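Local atomic coordinates of cysteine S-methyltransferase NleE (Escherichia coli O157:H7, PDB entry 4R29), a protein that probably methylates a zinc-binding cysteine of the host proteins TAB2 and TAB3 with S-adenosylmethionine, thereby blocking NF-kappa-B activation. Residues 133-138 against 143-148; 148-153 against 159-164; 45-48 against 54-57. The protein carries 1 engineered substitution. All coordinates share one frame; numbering follows the deposited sequence.

Contact 1 of 3, residues 133-138 against 143-148; sequences CKIFPK and FLYIVV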
ATOM      1  N   CYS A 133       6.170   5.261   4.219  1.00 22.58           N
ATOM      2  CA  CYS A 133       4.834   4.738   3.934  1.00 24.58           C
ATOM      3  C   CYS A 133       3.772   5.816   4.146  1.00 26.22           C
ATOM      4  O   CYS A 133       3.615   6.326   5.256  1.00 26.50           O
ATOM      5  CB  CYS A 133       4.519   3.532   4.828  1.00 22.35           C
ATOM      6  SG  CYS A 133       5.545   2.071   4.499  1.00 21.00           S
ATOM      7  N   LYS A 134       3.054   6.172   3.087  1.00 23.33           N
ATOM      8  CA  LYS A 134       1.866   7.006   3.243  1.00 22.72           C
ATOM      9  C   LYS A 134       0.677   6.074   3.468  1.00 24.46           C
ATOM     10  O   LYS A 134       0.446   5.155   2.676  1.00 23.84           O
ATOM     11  CB  LYS A 134       1.650   7.909   2.025  1.00 22.85           C
ATOM     12  CG  LYS A 134       2.685   9.031   1.900  1.00 30.32           C
ATOM     13  CD  LYS A 134       2.454   9.905   0.643  1.00 33.50           C
ATOM     14  CE  LYS A 134       3.427  11.088   0.556  1.00 33.28           C
ATOM     15  NZ  LYS A 134       2.989  12.263   1.373  1.00 38.96           N
ATOM     16  N   ILE A 135      -0.047   6.277   4.566  1.00 21.40           N
ATOM     17  CA  ILE A 135      -1.101   5.352   4.969  1.00 24.37           C
ATOM     18  C   ILE A 135      -2.427   6.079   5.067  1.00 29.42           C
ATOM     19  O   ILE A 135      -2.478   7.215   5.538  1.00 26.75           O
ATOM     20  CB  ILE A 135      -0.810   4.718   6.343  1.00 26.54           C
ATOM     21  CG1 ILE A 135       0.574   4.069   6.357  1.00 24.01           C
ATOM     22  CG2 ILE A 135      -1.903   3.705   6.706  1.00 27.75           C
ATOM     23  CD1 ILE A 135       1.089   3.701   7.753  1.00 29.26           C
ATOM     24  N   PHE A 136      -3.495   5.423   4.622  1.00 27.49           N
ATOM     25  CA  PHE A 136      -4.844   5.966   4.780  1.00 28.33           C
ATOM     26  C   PHE A 136      -5.910   4.895   4.623  1.00 28.09           C
ATOM     27  O   PHE A 136      -5.671   3.870   3.988  1.00 27.06           O
ATOM     28  CB  PHE A 136      -5.108   7.114   3.809  1.00 25.64           C
ATOM     29  CG  PHE A 136      -4.806   6.780   2.383  1.00 28.37           C
ATOM     30  CD1 PHE A 136      -3.513   6.900   1.889  1.00 26.35           C
ATOM     31  CD2 PHE A 136      -5.807   6.357   1.534  1.00 27.58           C
ATOM     32  CE1 PHE A 136      -3.223   6.603   0.571  1.00 27.74           C
ATOM     33  CE2 PHE A 136      -5.520   6.046   0.199  1.00 32.79           C
ATOM     34  CZ  PHE A 136      -4.222   6.172  -0.277  1.00 25.43           C
ATOM     35  N   PRO A 137      -7.094   5.138   5.208  1.00 29.14           N
ATOM     36  CA  PRO A 137      -8.209   4.188   5.146  1.00 31.35           C
ATOM     37  C   PRO A 137      -8.599   3.866   3.703  1.00 29.47           C
ATOM     38  O   PRO A 137      -8.581   4.745   2.854  1.00 27.90           O
ATOM     39  CB  PRO A 137      -9.359   4.950   5.832  1.00 31.12           C
ATOM     40  CG  PRO A 137      -8.688   5.951   6.720  1.00 29.26           C
ATOM     41  CD  PRO A 137      -7.445   6.360   5.960  1.00 29.15           C
ATOM     42  N   LYS A 138      -8.952   2.616   3.431  1.00 30.44           N
ATOM     43  CA  LYS A 138      -9.440   2.280   2.116  1.00 34.36           C
ATOM     44  C   LYS A 138     -10.827   2.847   1.943  1.00 42.94           C
ATOM     45  O   LYS A 138     -11.685   2.690   2.814  1.00 42.03           O
ATOM     46  CB  LYS A 138      -9.486   0.776   1.881  1.00 36.10           C
ATOM     47  CG  LYS A 138     -10.028   0.424   0.500  1.00 34.62           C
ATOM     48  CD  LYS A 138      -9.552  -0.950   0.028  1.00 39.81           C
ATOM     49  CE  LYS A 138     -10.276  -1.401  -1.247  1.00 47.02           C
ATOM     50  NZ  LYS A 138     -10.671  -0.255  -2.133  1.00 56.11           N
ATOM     51  N   PHE A 143     -12.215  -1.621   7.527  1.00 36.28           N
ATOM     52  CA  PHE A 143     -11.049  -2.069   8.277  1.00 41.25           C
ATOM     53  C   PHE A 143      -9.753  -1.965   7.492  1.00 37.71           C
ATOM     54  O   PHE A 143      -8.676  -1.977   8.074  1.00 33.34           O
ATOM     55  CB  PHE A 143     -11.248  -3.499   8.796  1.00 41.63           C
ATOM     56  CG  PHE A 143     -11.579  -4.506   7.722  1.00 40.98           C
ATOM     57  CD1 PHE A 143     -10.569  -5.130   6.999  1.00 41.13           C
ATOM     58  CD2 PHE A 143     -12.896  -4.845   7.452  1.00 43.55           C
ATOM     59  CE1 PHE A 143     -10.867  -6.066   6.009  1.00 41.54           C
ATOM     60  CE2 PHE A 143     -13.207  -5.783   6.464  1.00 49.73           C
ATOM     61  CZ  PHE A 143     -12.191  -6.394   5.743  1.00 44.38           C
ATOM     62  N   LEU A 144      -9.874  -1.859   6.172  1.00 34.90           N
ATOM     63  CA  LEU A 144      -8.731  -1.879   5.280  1.00 29.19           C
ATOM     64  C   LEU A 144      -8.032  -0.521   5.194  1.00 30.63           C
ATOM     65  O   LEU A 144      -8.680   0.528   5.122  1.00 26.74           O
ATOM     66  CB  LEU A 144      -9.181  -2.317   3.887  1.00 32.82           C
ATOM     67  CG  LEU A 144      -8.664  -3.656   3.359  1.00 36.34           C
ATOM     68  CD1 LEU A 144      -8.398  -4.645   4.486  1.00 37.94           C
ATOM     69  CD2 LEU A 144      -9.629  -4.237   2.328  1.00 37.29           C
ATOM     70  N   TYR A 145      -6.703  -0.555   5.215  1.00 28.29           N
ATOM     71  CA  TYR A 145      -5.892   0.640   4.984  1.00 29.56           C
ATOM     72  C   TYR A 145      -4.988   0.461   3.770  1.00 24.78           C
ATOM     73  O   TYR A 145      -4.433  -0.605   3.563  1.00 24.35           O
ATOM     74  CB  TYR A 145      -5.053   0.967   6.215  1.00 22.96           C
ATOM     75  CG  TYR A 145      -5.886   1.475   7.347  1.00 28.01           C
ATOM     76  CD1 TYR A 145      -6.579   0.597   8.173  1.00 28.23           C
ATOM     77  CD2 TYR A 145      -6.014   2.840   7.576  1.00 30.82           C
ATOM     78  CE1 TYR A 145      -7.369   1.066   9.202  1.00 31.41           C
ATOM     79  CE2 TYR A 145      -6.796   3.319   8.612  1.00 31.45           C
ATOM     80  CZ  TYR A 145      -7.472   2.428   9.420  1.00 32.01           C
ATOM     81  OH  TYR A 145      -8.251   2.904  10.454  1.00 39.23           O
ATOM     82  N   ILE A 146      -4.869   1.506   2.961  1.00 28.46           N
ATOM     83  CA  ILE A 146      -3.920   1.527   1.855  1.00 23.83           C
ATOM     84  C   ILE A 146      -2.541   1.957   2.367  1.00 24.17           C
ATOM     85  O   ILE A 146      -2.427   2.905   3.149  1.00 22.35           O
ATOM     86  CB  ILE A 146      -4.361   2.531   0.759  1.00 25.27           C
ATOM     87  CG1 ILE A 146      -5.795   2.260   0.320  1.00 24.99           C
ATOM     88  CG2 ILE A 146      -3.404   2.499  -0.434  1.00 22.38           C
ATOM     89  CD1 ILE A 146      -5.938   1.011  -0.446  1.00 26.12           C
ATOM     90  N   VAL A 147      -1.500   1.265   1.912  1.00 23.97           N
ATOM     91  CA  VAL A 147      -0.128   1.676   2.180  1.00 17.34           C
ATOM     92  C   VAL A 147       0.616   1.967   0.893  1.00 16.06           C
ATOM     93  O   VAL A 147       0.750   1.105   0.022  1.00 19.14           O
ATOM     94  CB  VAL A 147       0.647   0.607   2.972  1.00 18.90           C
ATOM     95  CG1 VAL A 147       2.018   1.153   3.391  1.00 15.56           C
ATOM     96  CG2 VAL A 147      -0.178   0.137   4.182  1.00 16.17           C
ATOM     97  N   VAL A 148       1.098   3.196   0.772  1.00 17.61           N
ATOM     98  CA  VAL A 148       1.940   3.588  -0.347  1.00 18.04           C
ATOM     99  C   VAL A 148       3.383   3.678   0.150  1.00 18.00           C
ATOM    100  O   VAL A 148       3.735   4.576   0.932  1.00 17.74           O
ATOM    101  CB  VAL A 148       1.503   4.956  -0.942  1.00 20.44           C
ATOM    102  CG1 VAL A 148       2.356   5.331  -2.153  1.00 15.76           C
ATOM    103  CG2 VAL A 148       0.018   4.939  -1.333  1.00 18.28           C
TER
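The ring of Phe136 lays one face over Ile146, whose CB sits 4.0 Å from the ring centroid and 21° off the ring normal, a CH-pi contact shifted toward the rim. Both residues belong to a beta hairpin whose arms, strands 131-137 and 145-151, are neighbours in the antiparallel sheet of this Rossmann-like fold; strand 109-114 flanks 145-151 along its other edge. With chi1 at 52°, CG of Phe136 is wedged between its backbone N and carbonyl carbon, and the ring is swung across to the partner strand, where its CE1 also reaches Val148 CG2 at 4.1 Å. Backbone bonds join the same pair in both directions: Phe136 N donates to Ile146 O over 3.1 Å, and Ile146 N to Phe136 O over 2.7 Å. Lys134 and Val148 form a second hydrogen-bonded pair. Between these pairs Ile135 faces Val147 in a non-hydrogen-bonded pair on the opposite face of the sheet, where Val147 CG1 meets CB of Cys133 at 3.7 Å. Ile146 also touches Gln111, an S-adenosylmethionine-binding residue, so the hairpin packs directly against part of the cofactor site. Nearer the turn, the side chains of Pro137 and Tyr145 cross at a slant, Pro137 CG to Tyr145 CE2 3.8 Å. Past the strand ends, Lys138 N still donates to Leu144 O over 2.7 Å, with the donor 35° out of the carbonyl plane.

Contact 2 of 3, residues 148-153 against 159-164; sequences VVYRND and QRANRF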
ATOM      1  N   VAL A 148       1.098   3.196   0.772  1.00 17.61           N
ATOM      2  CA  VAL A 148       1.940   3.588  -0.347  1.00 18.04           C
ATOM      3  C   VAL A 148       3.383   3.678   0.150  1.00 18.00           C
ATOM      4  O   VAL A 148       3.735   4.576   0.932  1.00 17.74           O
ATOM      5  CB  VAL A 148       1.503   4.956  -0.942  1.00 20.44           C
ATOM      6  CG1 VAL A 148       2.356   5.331  -2.153  1.00 15.76           C
ATOM      7  CG2 VAL A 148       0.018   4.939  -1.333  1.00 18.28           C
ATOM      8  N   VAL A 149       4.213   2.739  -0.296  1.00 16.25           N
ATOM      9  CA  VAL A 149       5.605   2.665   0.144  1.00 17.65           C
ATOM     10  C   VAL A 149       6.544   3.193  -0.962  1.00 18.58           C
ATOM     11  O   VAL A 149       6.408   2.826  -2.134  1.00 17.23           O
ATOM     12  CB  VAL A 149       5.973   1.207   0.576  1.00 20.23           C
ATOM     13  CG1 VAL A 149       5.689   0.219  -0.556  1.00 16.98           C
ATOM     14  CG2 VAL A 149       7.443   1.100   1.061  1.00 18.64           C
ATOM     15  N   TYR A 150       7.473   4.073  -0.589  1.00 21.01           N
ATOM     16  CA  TYR A 150       8.374   4.697  -1.565  1.00 21.48           C
ATOM     17  C   TYR A 150       9.808   4.926  -1.053  1.00 20.20           C
ATOM     18  O   TYR A 150      10.053   4.978   0.162  1.00 17.41           O
ATOM     19  CB  TYR A 150       7.779   6.005  -2.107  1.00 20.95           C
ATOM     20  CG  TYR A 150       7.559   7.104  -1.071  1.00 20.67           C
ATOM     21  CD1 TYR A 150       6.407   7.123  -0.283  1.00 19.75           C
ATOM     22  CD2 TYR A 150       8.498   8.131  -0.900  1.00 21.20           C
ATOM     23  CE1 TYR A 150       6.180   8.128   0.647  1.00 22.17           C
ATOM     24  CE2 TYR A 150       8.299   9.145   0.036  1.00 21.60           C
ATOM     25  CZ  TYR A 150       7.136   9.136   0.811  1.00 28.46           C
ATOM     26  OH  TYR A 150       6.927  10.125   1.747  1.00 27.89           O
ATOM     27  N   ARG A 151      10.747   5.039  -1.996  1.00 19.80           N
ATOM     28  CA  ARG A 151      12.141   5.380  -1.690  1.00 20.41           C
ATOM     29  C   ARG A 151      12.242   6.876  -1.454  1.00 21.50           C
ATOM     30  O   ARG A 151      11.939   7.674  -2.347  1.00 22.20           O
ATOM     31  CB  ARG A 151      13.078   5.033  -2.854  1.00 21.02           C
ATOM     32  CG  ARG A 151      13.031   3.592  -3.355  1.00 19.62           C
ATOM     33  CD  ARG A 151      13.581   2.607  -2.345  1.00 21.20           C
ATOM     34  NE  ARG A 151      14.924   2.954  -1.875  1.00 21.68           N
ATOM     35  CZ  ARG A 151      15.802   2.073  -1.403  1.00 23.46           C
ATOM     36  NH1 ARG A 151      15.498   0.769  -1.377  1.00 20.46           N
ATOM     37  NH2 ARG A 151      16.995   2.489  -0.978  1.00 22.44           N
ATOM     38  N   ASN A 152      12.660   7.259  -0.257  1.00 21.86           N
ATOM     39  CA  ASN A 152      12.888   8.668   0.061  1.00 24.21           C
ATOM     40  C   ASN A 152      14.229   9.137  -0.502  1.00 26.92           C
ATOM     41  O   ASN A 152      14.494  10.339  -0.628  1.00 23.88           O
ATOM     42  CB  ASN A 152      12.883   8.850   1.575  1.00 26.63           C
ATOM     43  CG  ASN A 152      12.425  10.223   1.988  1.00 33.27           C
ATOM     44  OD1 ASN A 152      11.687  10.895   1.257  1.00 35.41           O
ATOM     45  ND2 ASN A 152      12.854  10.653   3.165  1.00 30.98           N
ATOM     46  N   ASP A 153      15.077   8.169  -0.836  1.00 23.40           N
ATOM     47  CA  ASP A 153      16.429   8.449  -1.308  1.00 24.60           C
ATOM     48  C   ASP A 153      16.465   8.551  -2.825  1.00 26.21           C
ATOM     49  O   ASP A 153      17.528   8.575  -3.428  1.00 24.98           O
ATOM     50  CB  ASP A 153      17.442   7.408  -0.786  1.00 19.81           C
ATOM     51  CG  ASP A 153      16.961   5.960  -0.953  1.00 24.52           C
ATOM     52  OD1 ASP A 153      15.776   5.724  -1.265  1.00 21.11           O
ATOM     53  OD2 ASP A 153      17.775   5.040  -0.754  1.00 25.87           O
ATOM     54  N   GLN A 159       7.327  11.728  -5.415  1.00 20.22           N
ATOM     55  CA  GLN A 159       6.592  12.179  -6.584  1.00 23.72           C
ATOM     56  C   GLN A 159       5.599  11.121  -7.035  1.00 24.03           C
ATOM     57  O   GLN A 159       4.418  11.417  -7.219  1.00 21.30           O
ATOM     58  CB  GLN A 159       7.545  12.568  -7.733  1.00 23.99           C
ATOM     59  CG  GLN A 159       8.283  13.889  -7.488  1.00 39.10           C
ATOM     60  CD  GLN A 159       9.436  14.150  -8.465  1.00 47.88           C
ATOM     61  OE1 GLN A 159       9.510  13.556  -9.549  1.00 47.03           O
ATOM     62  NE2 GLN A 159      10.343  15.048  -8.075  1.00 43.32           N
ATOM     63  N   ARG A 160       6.074   9.886  -7.196  1.00 20.42           N
ATOM     64  CA  ARG A 160       5.190   8.800  -7.602  1.00 21.65           C
ATOM     65  C   ARG A 160       4.154   8.500  -6.548  1.00 21.44           C
ATOM     66  O   ARG A 160       3.009   8.225  -6.881  1.00 21.46           O
ATOM     67  CB  ARG A 160       5.969   7.536  -8.000  1.00 19.83           C
ATOM     68  CG  ARG A 160       6.623   7.698  -9.348  1.00 21.31           C
ATOM     69  CD  ARG A 160       7.202   6.427  -9.891  1.00 26.34           C
ATOM     70  NE  ARG A 160       7.771   6.687 -11.204  1.00 25.92           N
ATOM     71  CZ  ARG A 160       8.082   5.746 -12.085  1.00 29.31           C
ATOM     72  NH1 ARG A 160       7.874   4.462 -11.803  1.00 27.94           N
ATOM     73  NH2 ARG A 160       8.599   6.096 -13.254  1.00 31.57           N
ATOM     74  N   ALA A 161       4.536   8.578  -5.275  1.00 19.53           N
ATOM     75  CA  ALA A 161       3.581   8.281  -4.227  1.00 19.30           C
ATOM     76  C   ALA A 161       2.468   9.311  -4.292  1.00 21.34           C
ATOM     77  O   ALA A 161       1.292   8.978  -4.195  1.00 20.47           O
ATOM     78  CB  ALA A 161       4.235   8.284  -2.868  1.00 18.52           C
ATOM     79  N   ASN A 162       2.852  10.569  -4.461  1.00 23.03           N
ATOM     80  CA  ASN A 162       1.871  11.640  -4.574  1.00 23.86           C
ATOM     81  C   ASN A 162       0.994  11.461  -5.811  1.00 22.94           C
ATOM     82  O   ASN A 162      -0.226  11.586  -5.745  1.00 24.63           O
ATOM     83  CB  ASN A 162       2.566  13.006  -4.597  1.00 27.13           C
ATOM     84  CG  ASN A 162       2.983  13.471  -3.214  1.00 29.07           C
ATOM     85  OD1 ASN A 162       2.378  13.094  -2.205  1.00 32.29           O
ATOM     86  ND2 ASN A 162       4.022  14.289  -3.160  1.00 32.22           N
ATOM     87  N   ARG A 163       1.628  11.159  -6.938  1.00 20.66           N
ATOM     88  CA  ARG A 163       0.914  10.935  -8.178  1.00 20.64           C
ATOM     89  C   ARG A 163      -0.082   9.771  -8.048  1.00 21.17           C
ATOM     90  O   ARG A 163      -1.178   9.808  -8.599  1.00 23.98           O
ATOM     91  CB  ARG A 163       1.899  10.685  -9.309  1.00 20.08           C
ATOM     92  CG  ARG A 163       1.257  10.495 -10.681  1.00 22.10           C
ATOM     93  CD  ARG A 163       0.713  11.818 -11.157  1.00 26.99           C
ATOM     94  NE  ARG A 163       0.191  11.765 -12.521  1.00 35.57           N
ATOM     95  CZ  ARG A 163      -0.821  12.518 -12.949  1.00 37.50           C
ATOM     96  NH1 ARG A 163      -1.426  13.365 -12.118  1.00 35.21           N
ATOM     97  NH2 ARG A 163      -1.235  12.420 -14.200  1.00 40.89           N
ATOM     98  N   PHE A 164       0.285   8.747  -7.302  1.00 19.37           N
ATOM     99  CA  PHE A 164      -0.650   7.667  -7.067  1.00 21.17           C
ATOM    100  C   PHE A 164      -1.897   8.157  -6.340  1.00 20.56           C
ATOM    101  O   PHE A 164      -3.011   7.796  -6.696  1.00 21.20           O
ATOM    102  CB  PHE A 164      -0.002   6.537  -6.271  1.00 19.09           C
ATOM    103  CG  PHE A 164      -0.988   5.556  -5.721  1.00 21.16           C
ATOM    104  CD1 PHE A 164      -1.528   4.573  -6.531  1.00 20.17           C
ATOM    105  CD2 PHE A 164      -1.405   5.635  -4.397  1.00 20.84           C
ATOM    106  CE1 PHE A 164      -2.453   3.661  -6.033  1.00 22.62           C
ATOM    107  CE2 PHE A 164      -2.326   4.727  -3.885  1.00 23.15           C
ATOM    108  CZ  PHE A 164      -2.855   3.738  -4.707  1.00 23.11           C
TER
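A chi1 of -178° spreads the two methyls of Val148 toward separate partners on helix 155-181: CG1, opposite the backbone N, meets Ala161, while CG2, opposite the carbonyl carbon, meets Phe164. The ring of Phe164 is carried there by its own extended chi1 of 166°, and its CD2 comes within 3.4 Å of Val148 CG2, a close and oblique approach. On the other branch Val148 CG1 lies 3.6 Å from Ala161 CB. The Ala161 methyl is shared with Tyr150, whose CD1 also lies 3.6 Å from Ala161 CB. The helix follows the strand in the chain and doubles back over the sheet, the two short axes making an angle of 156° and approaching to 8.4 Å; the small side chain of Ala161 suits this helix-on-sheet packing. Beyond Phe164, Met198 and Ile201 of helix 186-201 add a further apolar layer. At the end of the strand Arg151 forms a salt bridge within its own segment to Asp153 in the following loop, NE to OD1 and NH2 to OD2, both carboxylate oxygens lying in the guanidinium plane. Across the interface itself the four buried residues meet through carbon alone, which implies cohesion by shape and exclusion of water, and Phe164, also touching Gln111, extends this apolar packing to the edge of the S-adenosylmethionine site.

Contact 3 of 3, residues 45-48 against 54-57; sequences KYIS and VAEL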
ATOM      1  N   LYS A  45      -5.515 -10.657  15.671  1.00 41.42           N
ATOM      2  CA  LYS A  45      -4.385 -11.512  15.323  1.00 40.88           C
ATOM      3  C   LYS A  45      -3.112 -11.043  16.032  1.00 39.18           C
ATOM      4  O   LYS A  45      -2.211 -11.844  16.271  1.00 43.04           O
ATOM      5  CB  LYS A  45      -4.154 -11.549  13.813  1.00 39.32           C
ATOM      6  CG  LYS A  45      -5.236 -12.262  13.026  1.00 41.62           C
ATOM      7  CD  LYS A  45      -5.094 -11.995  11.524  1.00 45.52           C
ATOM      8  CE  LYS A  45      -6.297 -12.532  10.753  1.00 53.00           C
ATOM      9  NZ  LYS A  45      -6.200 -12.270   9.284  1.00 59.11           N
ATOM     10  N   TYR A  46      -3.050  -9.756  16.387  1.00 36.53           N
ATOM     11  CA  TYR A  46      -1.803  -9.146  16.868  1.00 42.99           C
ATOM     12  C   TYR A  46      -1.888  -8.495  18.236  1.00 44.00           C
ATOM     13  O   TYR A  46      -0.860  -8.223  18.854  1.00 46.82           O
ATOM     14  CB  TYR A  46      -1.279  -8.103  15.866  1.00 37.91           C
ATOM     15  CG  TYR A  46      -1.337  -8.581  14.437  1.00 36.91           C
ATOM     16  CD1 TYR A  46      -0.503  -9.594  13.994  1.00 33.18           C
ATOM     17  CD2 TYR A  46      -2.243  -8.033  13.536  1.00 33.70           C
ATOM     18  CE1 TYR A  46      -0.563 -10.044  12.694  1.00 29.67           C
ATOM     19  CE2 TYR A  46      -2.309  -8.477  12.242  1.00 30.38           C
ATOM     20  CZ  TYR A  46      -1.469  -9.483  11.826  1.00 30.27           C
ATOM     21  OH  TYR A  46      -1.536  -9.922  10.527  1.00 35.36           O
ATOM     22  N   ILE A  47      -3.099  -8.219  18.702  1.00 47.00           N
ATOM     23  CA  ILE A  47      -3.266  -7.566  19.998  1.00 48.80           C
ATOM     24  C   ILE A  47      -4.416  -8.151  20.814  1.00 53.18           C
ATOM     25  O   ILE A  47      -5.181  -8.992  20.332  1.00 50.25           O
ATOM     26  CB  ILE A  47      -3.481  -6.052  19.849  1.00 46.65           C
ATOM     27  CG1 ILE A  47      -4.846  -5.766  19.219  1.00 45.95           C
ATOM     28  CG2 ILE A  47      -2.361  -5.442  19.027  1.00 46.75           C
ATOM     29  CD1 ILE A  47      -5.166  -4.290  19.085  1.00 39.13           C
ATOM     30  N   SER A  48      -4.523  -7.689  22.056  1.00 56.35           N
ATOM     31  CA  SER A  48      -5.556  -8.150  22.971  1.00 57.63           C
ATOM     32  C   SER A  48      -5.818  -7.098  24.040  1.00 61.29           C
ATOM     33  O   SER A  48      -5.079  -6.978  25.018  1.00 68.07           O
ATOM     34  CB  SER A  48      -5.152  -9.477  23.607  1.00 56.25           C
ATOM     35  OG  SER A  48      -3.818  -9.417  24.071  1.00 57.50           O
ATOM     36  N   VAL A  54      -5.178   0.757  24.478  1.00 30.00           N
ATOM     37  CA  VAL A  54      -4.793   0.154  25.749  1.00 30.00           C
ATOM     38  C   VAL A  54      -4.773  -1.368  25.653  1.00 30.00           C
ATOM     39  O   VAL A  54      -5.155  -2.063  26.594  1.00 30.00           O
ATOM     40  CB  VAL A  54      -5.744   0.576  26.884  1.00 20.00           C
ATOM     41  CG1 VAL A  54      -6.010   2.073  26.825  1.00 20.00           C
ATOM     42  CG2 VAL A  54      -7.045  -0.208  26.805  1.00 20.00           C
ATOM     43  N   ALA A  55      -4.326  -1.878  24.511  1.00 64.55           N
ATOM     44  CA  ALA A  55      -4.257  -3.318  24.290  1.00 60.95           C
ATOM     45  C   ALA A  55      -2.813  -3.809  24.304  1.00 57.67           C
ATOM     46  O   ALA A  55      -1.887  -3.056  24.001  1.00 59.92           O
ATOM     47  CB  ALA A  55      -4.933  -3.686  22.979  1.00 57.91           C
ATOM     48  N   GLU A  56      -2.628  -5.077  24.657  1.00 55.90           N
ATOM     49  CA  GLU A  56      -1.306  -5.668  24.710  1.00 60.25           C
ATOM     50  C   GLU A  56      -0.905  -6.096  23.304  1.00 55.34           C
ATOM     51  O   GLU A  56      -1.726  -6.632  22.562  1.00 49.98           O
ATOM     52  CB  GLU A  56      -1.320  -6.904  25.615  1.00 58.57           C
ATOM     53  CG  GLU A  56      -0.155  -6.997  26.583  1.00 64.75           C
ATOM     54  CD  GLU A  56      -0.301  -6.038  27.748  1.00 71.88           C
ATOM     55  OE1 GLU A  56      -0.777  -6.483  28.817  1.00 71.81           O
ATOM     56  OE2 GLU A  56       0.056  -4.847  27.590  1.00 67.83           O
ATOM     57  N   LEU A  57       0.350  -5.863  22.936  1.00 50.61           N
ATOM     58  CA  LEU A  57       0.887  -6.451  21.719  1.00 48.04           C
ATOM     59  C   LEU A  57       1.315  -7.873  22.034  1.00 50.35           C
ATOM     60  O   LEU A  57       2.096  -8.098  22.956  1.00 56.05           O
ATOM     61  CB  LEU A  57       2.092  -5.659  21.209  1.00 45.06           C
ATOM     62  CG  LEU A  57       1.899  -4.167  20.936  1.00 47.36           C
ATOM     63  CD1 LEU A  57       3.185  -3.603  20.366  1.00 45.15           C
ATOM     64  CD2 LEU A  57       0.715  -3.898  19.993  1.00 40.99           C
TER
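Ile47 and Leu57 cross at an angle on the packed face of this small hairpin, with Ile47 CG2 and Leu57 CD2 3.6 Å apart. Ile47 is the buried residue of the contact, and its two branches serve different neighbours. Because CG1 lies between the backbone N and the carbonyl carbon (chi1 69°), it leads CD1 over to Ala55, whose CB it meets at 3.9 Å, leaving CG2 for Leu57. Pro39 and Tyr118, both in loops, also touch Ile47, so this face is built against the surrounding chain as well as across the hairpin. The backbone is close here too: Ile47 CA approaches Glu56 O to 3.1 Å in a CA-H...O contact.

The other face, carrying Ser48 and Glu56, is solvent-exposed and much looser. Their side chains only brush, Ser48 OG lying 3.9 Å from Glu56 CB, and the Glu56 chain, bent at chi2, carries its carboxylate off from the partner strand. What joins the two residues is their backbone. Ser48 N donates to Glu56 O over 3.0 Å, in the carbonyl plane, whereas the return bond from Glu56 N to Ser48 O, 3.1 Å long, comes in 64° above the carbonyl plane and so does not follow a lone pair. The pairing is thus uneven even within its single hydrogen-bonded pair. Before it, the ring of Tyr46 leaves the hairpin for Ser116 and Tyr118, while backbone hydrogen bonding between Tyr46 and Lys58 extends the link between the two arms.

Such a two-stranded antiparallel ribbon, one side packed and the other in solvent, is a beta hairpin at the protein surface; its connecting loop contains residues 49-52, which probably take part in the interaction with the host proteins TAB2, TAB3 and ZRANB3.

Contacts 1 and 2 belong to one structural unit: they share Val148 and strand 145-151, which is paired along an edge with strand 131-137 in the first and covered by helix 155-181 in the second. Contact 1, partly buried, combines a backbone ladder with apolar side-chain packing; contact 2 is wholly buried and relies on side-chain packing alone. Ile146 and Phe164 bring them together beside the cofactor-binding Gln111. Contact 3 repeats the hairpin principle of contact 1 on a smaller scale and at the surface, its centre about 20 Å from that of contact 1 and about 30 Å from that of contact 2, and it touches neither.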